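Local structure of ABC transporter, periplasmic solute-binding protein (Rhizobium meliloti, 4WED) at residues L275-N280 against Y415-F420; L366-S371 against I394-R399; V434-S439 against G447-D452. The protein probably binds a peptide or another small solute for uptake by an ABC transporter, as other family 5 solute-binding proteins do. All coordinates share one frame; numbering follows the deposited sequence.

Interaction 1: L275-N280 against Y415-F420; sequences LVMAFN and YDLGFF
An antiparallel strand pair, 275-279 beside 417-420 with directions 149° apart, sets Val276 against Phe420 and Ala278 against Gly418 as hydrogen-bonded pairs, alternating with the non-hydrogen-bonded pairs Met277–Phe419 and Phe279–Leu417. Two bonds close the first pair: Val276 N to Phe420 O at 2.8 Å and Phe420 N to Val276 O at 2.9 Å. Ala278 N binds Gly418 O at 2.8 Å, whereas the return bond from Gly418 N is weak. On the face carrying Ala278 and Phe420, the alanine CB meets ring atom CE1 of Phe420 at 3.4 Å. The other face holds selenomethionine Met277, whose CG stands anti to its backbone N (chi1 -167°), 3.9 Å from CE1 of Phe419; its SE makes an oblique Met-aromatic contact with the same ring. Phe279 and Leu417 run side by side, CD1 of the ring 3.5 Å from CD2 of the leucine. Beyond the strand end, Asn280 ND2 donates to Tyr415 O at 3.0 Å, nearly in line with that C=O, the acceptor lying close to the amide plane, while Asn280 N binds Asp416 O. An alanine at Asn280 would probably leave Tyr415 O without its amide donor and Asp282 N without its weak bond to OD1. Strand 274-279 also bonds to strand 488-500 on its other edge, the interior position of an antiparallel sheet, consistent with the alpha/beta architecture of periplasmic binding proteins.

Interaction 2: L366-S371 against I394-R399; sequences LELVVS and IDLVIR
Ile394 opens the contact by bringing CG2 to within 4.2 Å of Leu366 CD1. Asp395 supplies its carbonyl O to Leu366 N. Leu396 CD2 meets Leu368 CD2 at 3.8 Å, the two side chains crossing, on the face that helix 378-392 covers through Ala382. Val397 bonds to both neighbours of Glu367, its N to Leu366 O and its O to Leu368 N at 2.8 Å, the alternation expected of parallel strands. With CG1 anti to the carbonyl carbon (chi1 -46°), its CG2 falls between the backbone N and that carbon and packs 3.6 Å from Glu367 CB. Ile398 sets CG2 obliquely against Val370 CG2. Arg399 ends the walk: its N binds Leu368 O, its O accepts from Val370 N at 2.9 Å, and its chain bends at chi3 (72°), which places NE, with the guanidinium lying across the carboxylate of Glu367. Glu367 OE1 sits over the centre of one face, 3.1 Å from Arg399 NH2, with carboxylate and guanidinium planes 57° apart. Arg283 adds a long, weak ion pair to this oxygen. No N-H of Arg399 points at OE1, which implies a salt bridge held by charge alone, probably less directional than a planar one.

Interaction 3: V434-S439 against G447-D452; sequences VALCLS and GKLVTD
A bend at chi2 (-80°), followed by two nearly extended torsions, carries Lys448 NZ across to Ala435 O and Leu438 O, at the C-terminal end of helix 430-437, while Cys437 holds SG anti to its carbonyl carbon (chi1 -64°), within reach of Val450. The helix end thus receives an irregular loop, 447-452, that docks on carbonyls there. Lys448 NZ lies 2.9 Å from Ala435 O, above the carbonyl plane; its approach to Leu438 O is also out of plane and so short that its exact length is doubtful. Phe441 O also accepts from the ammonium, and these carbonyl dipoles would probably help to stabilise its charge. Leu436 O takes two weak bonds from the loop backbone, from Leu449 N at 2.9 Å and Val450 N at 3.5 Å. Beside them, Cys437 SG touches Val450 CG1 at 3.6 Å, and Leu436 CB meets Leu449 CB at 4.2 Å. Farther along, Ser439 OG stands 3.5 Å from Thr451 CB. One water bridges the two backbones, donating to Cys437 O and accepting from Asp452 N, each bond 2.7 Å long.

In the fold
Along the chain, interaction 2 is nested within the loop closed by interaction 1, and interaction 3 follows both. Interactions 1 and 2, with centres about 10 Å apart, are directly joined: Leu417 O probably bonds Val369 N and Asp416 OD2 probably bonds Glu367 N. Strand 417-421 thus joins strand 274-279 on one edge to strand 362-370, of the beta-alpha-beta unit 362-370, 378-392 and 395-400, on the other. Interaction 3 lies about 12 Å from interaction 1, centre to centre, and its Leu449 packs on the face that carries Ala278 and Phe420. Interactions 2 and 3 stay about 11 Å apart at their nearest atoms. Together the three contacts tie one region of the protein together.

Interaction 1: L275-N280 against Y415-F420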
loop_
_atom_site.group_PDB
_atom_site.type_symbol
_atom_site.label_atom_id
_atom_site.label_comp_id
_atom_site.label_asym_id
_atom_site.label_seq_id
_atom_site.Cartn_x
_atom_site.Cartn_y
_atom_site.Cartn_z
ATOM N N LEU A 275 -7.241 2.927 -7.644
ATOM C CA LEU A 275 -7.682 2.350 -8.904
ATOM C C LEU A 275 -7.666 3.436 -9.916
ATOM O O LEU A 275 -8.355 4.415 -9.750
ATOM C CB LEU A 275 -9.102 1.800 -8.812
ATOM C CG LEU A 275 -9.666 1.251 -10.117
ATOM C CD1 LEU A 275 -9.101 -0.112 -10.416
ATOM C CD2 LEU A 275 -11.164 1.138 -9.989
ATOM N N VAL A 276 -6.921 3.229 -10.979
ATOM C CA VAL A 276 -6.634 4.287 -11.939
ATOM C C VAL A 276 -6.996 3.735 -13.282
ATOM O O VAL A 276 -6.678 2.592 -13.588
ATOM C CB VAL A 276 -5.129 4.648 -11.952
ATOM C CG1 VAL A 276 -4.856 5.817 -12.877
ATOM C CG2 VAL A 276 -4.666 5.006 -10.556
HETATM N N MSE A 277 -7.661 4.532 -14.088
HETATM C CA MSE A 277 -7.852 4.135 -15.446
HETATM C C MSE A 277 -6.749 4.734 -16.297
HETATM O O MSE A 277 -6.350 5.888 -16.124
HETATM C CB MSE A 277 -9.196 4.576 -15.916
HETATM C CG MSE A 277 -9.451 3.858 -17.226
HETATM SE SE MSE A 277 -11.290 4.296 -17.771
HETATM C CE MSE A 277 -11.072 6.235 -18.101
ATOM N N ALA A 278 -6.270 3.908 -17.217
ATOM C CA ALA A 278 -5.189 4.211 -18.108
ATOM C C ALA A 278 -5.703 4.427 -19.520
ATOM O O ALA A 278 -6.717 3.855 -19.929
ATOM C CB ALA A 278 -4.209 3.049 -18.123
ATOM N N PHE A 279 -4.959 5.236 -20.266
ATOM C CA PHE A 279 -5.307 5.618 -21.620
ATOM C C PHE A 279 -4.240 5.070 -22.507
ATOM O O PHE A 279 -3.074 5.137 -22.149
ATOM C CB PHE A 279 -5.263 7.157 -21.760
ATOM C CG PHE A 279 -6.356 7.874 -21.010
ATOM C CD1 PHE A 279 -7.684 7.706 -21.377
ATOM C CD2 PHE A 279 -6.055 8.740 -19.964
ATOM C CE1 PHE A 279 -8.693 8.381 -20.702
ATOM C CE2 PHE A 279 -7.055 9.395 -19.268
ATOM C CZ PHE A 279 -8.393 9.214 -19.646
ATOM N N ASN A 280 -4.607 4.590 -23.684
ATOM C CA ASN A 280 -3.585 4.191 -24.638
ATOM C C ASN A 280 -3.676 4.901 -25.975
ATOM O O ASN A 280 -4.243 4.357 -26.939
ATOM C CB ASN A 280 -3.633 2.716 -24.874
ATOM C CG ASN A 280 -2.484 2.264 -25.720
ATOM O OD1 ASN A 280 -1.585 3.046 -26.041
ATOM N ND2 ASN A 280 -2.506 1.024 -26.098
ATOM N N TYR A 415 -5.202 -2.634 -25.844
ATOM C CA TYR A 415 -6.352 -2.014 -25.158
ATOM C C TYR A 415 -6.361 -0.501 -25.395
ATOM O O TYR A 415 -5.300 0.106 -25.520
ATOM C CB TYR A 415 -6.313 -2.265 -23.656
ATOM C CG TYR A 415 -5.167 -1.603 -22.917
ATOM C CD1 TYR A 415 -3.926 -2.255 -22.747
ATOM C CD2 TYR A 415 -5.325 -0.336 -22.347
ATOM C CE1 TYR A 415 -2.892 -1.656 -22.043
ATOM C CE2 TYR A 415 -4.297 0.277 -21.649
ATOM C CZ TYR A 415 -3.092 -0.376 -21.500
ATOM O OH TYR A 415 -2.102 0.273 -20.821
ATOM N N ASP A 416 -7.547 0.099 -25.474
ATOM C CA ASP A 416 -7.652 1.566 -25.525
ATOM C C ASP A 416 -7.656 2.153 -24.121
ATOM O O ASP A 416 -7.016 3.146 -23.882
ATOM C CB ASP A 416 -8.907 2.009 -26.258
ATOM C CG ASP A 416 -8.965 1.486 -27.658
ATOM O OD1 ASP A 416 -7.888 1.170 -28.168
ATOM O OD2 ASP A 416 -10.081 1.392 -28.248
ATOM N N LEU A 417 -8.443 1.534 -23.244
ATOM C CA LEU A 417 -8.544 1.828 -21.809
ATOM C C LEU A 417 -8.383 0.552 -20.983
ATOM O O LEU A 417 -8.816 -0.537 -21.397
ATOM C CB LEU A 417 -9.914 2.397 -21.458
ATOM C CG LEU A 417 -10.336 3.586 -22.290
ATOM C CD1 LEU A 417 -11.849 3.806 -22.228
ATOM C CD2 LEU A 417 -9.569 4.842 -21.855
ATOM N N GLY A 418 -7.814 0.707 -19.791
ATOM C CA GLY A 418 -7.642 -0.406 -18.847
ATOM C C GLY A 418 -7.411 0.083 -17.436
ATOM O O GLY A 418 -7.212 1.266 -17.206
ATOM N N PHE A 419 -7.413 -0.853 -16.494
ATOM C CA PHE A 419 -7.325 -0.539 -15.080
ATOM C C PHE A 419 -6.039 -0.960 -14.432
ATOM O O PHE A 419 -5.582 -2.090 -14.580
ATOM C CB PHE A 419 -8.441 -1.208 -14.312
ATOM C CG PHE A 419 -9.814 -0.780 -14.737
ATOM C CD1 PHE A 419 -10.082 0.552 -15.033
ATOM C CD2 PHE A 419 -10.837 -1.688 -14.779
ATOM C CE1 PHE A 419 -11.365 0.951 -15.408
ATOM C CE2 PHE A 419 -12.116 -1.304 -15.167
ATOM C CZ PHE A 419 -12.376 0.022 -15.468
ATOM N N PHE A 420 -5.500 -0.050 -13.643
ATOM C CA PHE A 420 -4.366 -0.340 -12.835
ATOM C C PHE A 420 -4.711 -0.016 -11.417
ATOM O O PHE A 420 -5.596 0.800 -11.130
ATOM C CB PHE A 420 -3.211 0.548 -13.250
ATOM C CG PHE A 420 -2.652 0.201 -14.582
ATOM C CD1 PHE A 420 -3.320 0.553 -15.734
ATOM C CD2 PHE A 420 -1.444 -0.465 -14.689
ATOM C CE1 PHE A 420 -2.801 0.232 -16.976
ATOM C CE2 PHE A 420 -0.922 -0.795 -15.936
ATOM C CZ PHE A 420 -1.603 -0.448 -17.080
#

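Interaction 2: L366-S371 against I394-R399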
loop_
_atom_site.group_PDB
_atom_site.type_symbol
_atom_site.label_atom_id
_atom_site.label_comp_id
_atom_site.label_asym_id
_atom_site.label_seq_id
_atom_site.Cartn_x
_atom_site.Cartn_y
_atom_site.Cartn_z
ATOM N N LEU A 366 -14.218 3.245 -27.994
ATOM C CA LEU A 366 -13.061 2.869 -27.174
ATOM C C LEU A 366 -13.283 1.520 -26.531
ATOM O O LEU A 366 -14.400 1.192 -26.137
ATOM C CB LEU A 366 -12.821 3.906 -26.107
ATOM C CG LEU A 366 -12.364 5.241 -26.694
ATOM C CD1 LEU A 366 -12.550 6.345 -25.671
ATOM C CD2 LEU A 366 -10.919 5.166 -27.197
ATOM N N GLU A 367 -12.215 0.730 -26.456
ATOM C CA GLU A 367 -12.274 -0.606 -25.903
ATOM C C GLU A 367 -11.690 -0.634 -24.503
ATOM O O GLU A 367 -10.517 -0.439 -24.305
ATOM C CB GLU A 367 -11.563 -1.602 -26.806
ATOM C CG GLU A 367 -11.721 -3.037 -26.308
ATOM C CD GLU A 367 -10.818 -4.047 -26.999
ATOM O OE1 GLU A 367 -9.619 -4.119 -26.646
ATOM O OE2 GLU A 367 -11.317 -4.799 -27.869
ATOM N N LEU A 368 -12.541 -0.900 -23.531
ATOM C CA LEU A 368 -12.122 -1.099 -22.169
ATOM C C LEU A 368 -11.879 -2.596 -21.916
ATOM O O LEU A 368 -12.810 -3.424 -21.963
ATOM C CB LEU A 368 -13.198 -0.563 -21.233
ATOM C CG LEU A 368 -12.945 -0.765 -19.738
ATOM C CD1 LEU A 368 -11.505 -0.472 -19.323
ATOM C CD2 LEU A 368 -13.927 0.103 -18.969
ATOM N N VAL A 369 -10.613 -2.929 -21.660
ATOM C CA VAL A 369 -10.230 -4.289 -21.396
ATOM C C VAL A 369 -10.239 -4.507 -19.894
ATOM O O VAL A 369 -9.713 -3.689 -19.146
ATOM C CB VAL A 369 -8.866 -4.653 -22.022
ATOM C CG1 VAL A 369 -8.531 -6.134 -21.784
ATOM C CG2 VAL A 369 -8.887 -4.384 -23.522
ATOM N N VAL A 370 -10.876 -5.600 -19.459
ATOM C CA VAL A 370 -10.973 -5.913 -18.037
ATOM C C VAL A 370 -10.782 -7.408 -17.778
ATOM O O VAL A 370 -11.066 -8.239 -18.645
ATOM C CB VAL A 370 -12.333 -5.495 -17.457
ATOM C CG1 VAL A 370 -12.507 -3.983 -17.508
ATOM C CG2 VAL A 370 -13.472 -6.209 -18.177
ATOM N N SER A 371 -10.293 -7.735 -16.582
ATOM C CA SER A 371 -10.260 -9.118 -16.090
ATOM C C SER A 371 -10.815 -9.180 -14.680
ATOM O O SER A 371 -10.163 -8.692 -13.757
ATOM C CB SER A 371 -8.839 -9.690 -16.088
ATOM O OG SER A 371 -8.875 -11.051 -15.687
ATOM N N ILE A 394 -19.780 8.639 -26.179
ATOM C CA ILE A 394 -18.710 7.698 -26.427
ATOM C C ILE A 394 -19.255 6.288 -26.363
ATOM O O ILE A 394 -20.018 5.966 -25.459
ATOM C CB ILE A 394 -17.602 7.861 -25.364
ATOM C CG1 ILE A 394 -16.768 9.110 -25.710
ATOM C CG2 ILE A 394 -16.745 6.591 -25.286
ATOM C CD1 ILE A 394 -16.168 9.821 -24.535
ATOM N N ASP A 395 -18.857 5.461 -27.325
ATOM C CA ASP A 395 -19.296 4.056 -27.455
ATOM C C ASP A 395 -18.240 3.135 -26.823
ATOM O O ASP A 395 -17.214 2.809 -27.431
ATOM C CB ASP A 395 -19.534 3.701 -28.942
ATOM C CG ASP A 395 -19.891 2.205 -29.166
ATOM O OD1 ASP A 395 -20.643 1.612 -28.368
ATOM O OD2 ASP A 395 -19.408 1.625 -30.163
ATOM N N LEU A 396 -18.485 2.740 -25.587
ATOM C CA LEU A 396 -17.517 1.938 -24.864
ATOM C C LEU A 396 -17.777 0.434 -25.100
ATOM O O LEU A 396 -18.818 -0.128 -24.713
ATOM C CB LEU A 396 -17.544 2.286 -23.372
ATOM C CG LEU A 396 -16.346 1.768 -22.548
ATOM C CD1 LEU A 396 -15.211 2.779 -22.437
ATOM C CD2 LEU A 396 -16.747 1.382 -21.152
ATOM N N VAL A 397 -16.854 -0.216 -25.781
ATOM C CA VAL A 397 -16.926 -1.665 -25.885
ATOM C C VAL A 397 -16.067 -2.324 -24.772
ATOM O O VAL A 397 -14.900 -1.940 -24.533
ATOM C CB VAL A 397 -16.567 -2.194 -27.317
ATOM C CG1 VAL A 397 -17.282 -1.388 -28.408
ATOM C CG2 VAL A 397 -15.075 -2.187 -27.577
ATOM N N ILE A 398 -16.653 -3.328 -24.108
ATOM C CA ILE A 398 -15.964 -4.061 -23.055
ATOM C C ILE A 398 -15.489 -5.424 -23.549
ATOM O O ILE A 398 -16.254 -6.198 -24.106
ATOM C CB ILE A 398 -16.878 -4.259 -21.840
ATOM C CG1 ILE A 398 -17.440 -2.898 -21.409
ATOM C CG2 ILE A 398 -16.124 -4.947 -20.702
ATOM C CD1 ILE A 398 -18.587 -2.977 -20.426
ATOM N N ARG A 399 -14.212 -5.693 -23.341
ATOM C CA ARG A 399 -13.634 -7.007 -23.552
ATOM C C ARG A 399 -13.188 -7.544 -22.162
ATOM O O ARG A 399 -12.192 -7.077 -21.570
ATOM C CB ARG A 399 -12.492 -6.914 -24.573
ATOM C CG ARG A 399 -11.941 -8.254 -25.049
ATOM C CD ARG A 399 -11.036 -8.080 -26.260
ATOM N NE ARG A 399 -9.754 -7.455 -25.916
ATOM C CZ ARG A 399 -8.832 -7.078 -26.803
ATOM N NH1 ARG A 399 -9.042 -7.251 -28.108
ATOM N NH2 ARG A 399 -7.702 -6.518 -26.394
#

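Interaction 3: V434-S439 against G447-D452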
loop_
_atom_site.group_PDB
_atom_site.type_symbol
_atom_site.label_atom_id
_atom_site.label_comp_id
_atom_site.label_asym_id
_atom_site.label_seq_id
_atom_site.Cartn_x
_atom_site.Cartn_y
_atom_site.Cartn_z
ATOM N N VAL A 434 7.634 4.920 -10.604
ATOM C CA VAL A 434 8.700 4.358 -11.361
ATOM C C VAL A 434 8.196 3.160 -12.157
ATOM O O VAL A 434 8.419 3.082 -13.370
ATOM C CB VAL A 434 9.853 3.950 -10.427
ATOM C CG1 VAL A 434 10.823 3.009 -11.126
ATOM C CG2 VAL A 434 10.600 5.204 -9.940
ATOM N N ALA A 435 7.526 2.224 -11.480
ATOM C CA ALA A 435 7.155 0.974 -12.113
ATOM C C ALA A 435 6.108 1.173 -13.212
ATOM O O ALA A 435 6.151 0.472 -14.228
ATOM C CB ALA A 435 6.651 -0.009 -11.089
ATOM N N LEU A 436 5.193 2.130 -13.021
ATOM C CA LEU A 436 4.065 2.272 -13.921
ATOM C C LEU A 436 4.181 3.464 -14.865
ATOM O O LEU A 436 3.387 3.590 -15.790
ATOM C CB LEU A 436 2.762 2.416 -13.127
ATOM C CG LEU A 436 2.395 1.277 -12.161
ATOM C CD1 LEU A 436 1.059 1.617 -11.491
ATOM C CD2 LEU A 436 2.294 -0.081 -12.842
ATOM N N CYS A 437 5.133 4.348 -14.615
ATOM C CA CYS A 437 5.201 5.573 -15.375
ATOM C C CYS A 437 6.545 5.884 -16.021
ATOM O O CYS A 437 6.570 6.603 -17.004
ATOM C CB CYS A 437 4.769 6.736 -14.510
ATOM S SG CYS A 437 3.050 6.624 -13.977
ATOM N N LEU A 438 7.653 5.363 -15.511
ATOM C CA LEU A 438 8.943 5.622 -16.141
ATOM C C LEU A 438 9.154 4.680 -17.348
ATOM O O LEU A 438 9.208 3.458 -17.172
ATOM C CB LEU A 438 10.080 5.467 -15.109
ATOM C CG LEU A 438 11.557 5.855 -15.495
ATOM C CD1 LEU A 438 11.844 7.345 -15.525
ATOM C CD2 LEU A 438 12.527 5.237 -14.518
ATOM N N SER A 439 9.269 5.238 -18.560
ATOM C CA SER A 439 9.583 4.428 -19.773
ATOM C C SER A 439 10.724 3.445 -19.589
ATOM O O SER A 439 10.590 2.286 -19.939
ATOM C CB SER A 439 9.955 5.294 -20.983
ATOM O OG SER A 439 8.804 5.786 -21.626
ATOM N N GLY A 447 3.346 -3.829 -16.878
ATOM C CA GLY A 447 2.465 -2.941 -17.681
ATOM C C GLY A 447 2.731 -1.448 -17.371
ATOM O O GLY A 447 3.308 -1.120 -16.336
ATOM N N LYS A 448 2.318 -0.538 -18.250
ATOM C CA LYS A 448 2.503 0.922 -18.033
ATOM C C LYS A 448 1.222 1.743 -18.103
ATOM O O LYS A 448 0.456 1.685 -19.070
ATOM C CB LYS A 448 3.455 1.501 -19.077
ATOM C CG LYS A 448 4.855 0.916 -19.053
ATOM C CD LYS A 448 5.630 1.582 -17.933
ATOM C CE LYS A 448 6.874 0.813 -17.544
ATOM N NZ LYS A 448 7.612 1.603 -16.516
ATOM N N LEU A 449 1.022 2.539 -17.072
ATOM C CA LEU A 449 0.003 3.606 -17.055
ATOM C C LEU A 449 0.216 4.661 -18.144
ATOM O O LEU A 449 -0.694 4.991 -18.912
ATOM C CB LEU A 449 0.037 4.304 -15.695
ATOM C CG LEU A 449 -1.250 4.665 -14.970
ATOM C CD1 LEU A 449 -2.287 3.568 -14.987
ATOM C CD2 LEU A 449 -0.878 5.031 -13.534
ATOM N N VAL A 450 1.423 5.176 -18.215
ATOM C CA VAL A 450 1.711 6.241 -19.142
ATOM C C VAL A 450 3.210 6.283 -19.449
ATOM O O VAL A 450 4.029 6.206 -18.546
ATOM C CB VAL A 450 1.210 7.575 -18.552
ATOM C CG1 VAL A 450 1.700 7.759 -17.123
ATOM C CG2 VAL A 450 1.642 8.743 -19.422
ATOM N N THR A 451 3.563 6.375 -20.723
ATOM C CA THR A 451 4.978 6.401 -21.113
ATOM C C THR A 451 5.261 7.561 -22.042
ATOM O O THR A 451 4.905 7.517 -23.219
ATOM C CB THR A 451 5.419 5.091 -21.804
ATOM O OG1 THR A 451 4.464 4.710 -22.813
ATOM C CG2 THR A 451 5.564 3.982 -20.763
ATOM N N ASP A 452 5.874 8.607 -21.501
ATOM C CA ASP A 452 6.367 9.713 -22.320
ATOM C C ASP A 452 7.850 9.942 -21.989
ATOM O O ASP A 452 8.202 10.651 -21.040
ATOM C CB ASP A 452 5.530 10.968 -22.104
ATOM C CG ASP A 452 5.695 11.990 -23.227
ATOM O OD1 ASP A 452 6.613 11.887 -24.076
ATOM O OD2 ASP A 452 4.892 12.930 -23.257
HETATM O O HOH W 1 7.118 8.054 -19.162
#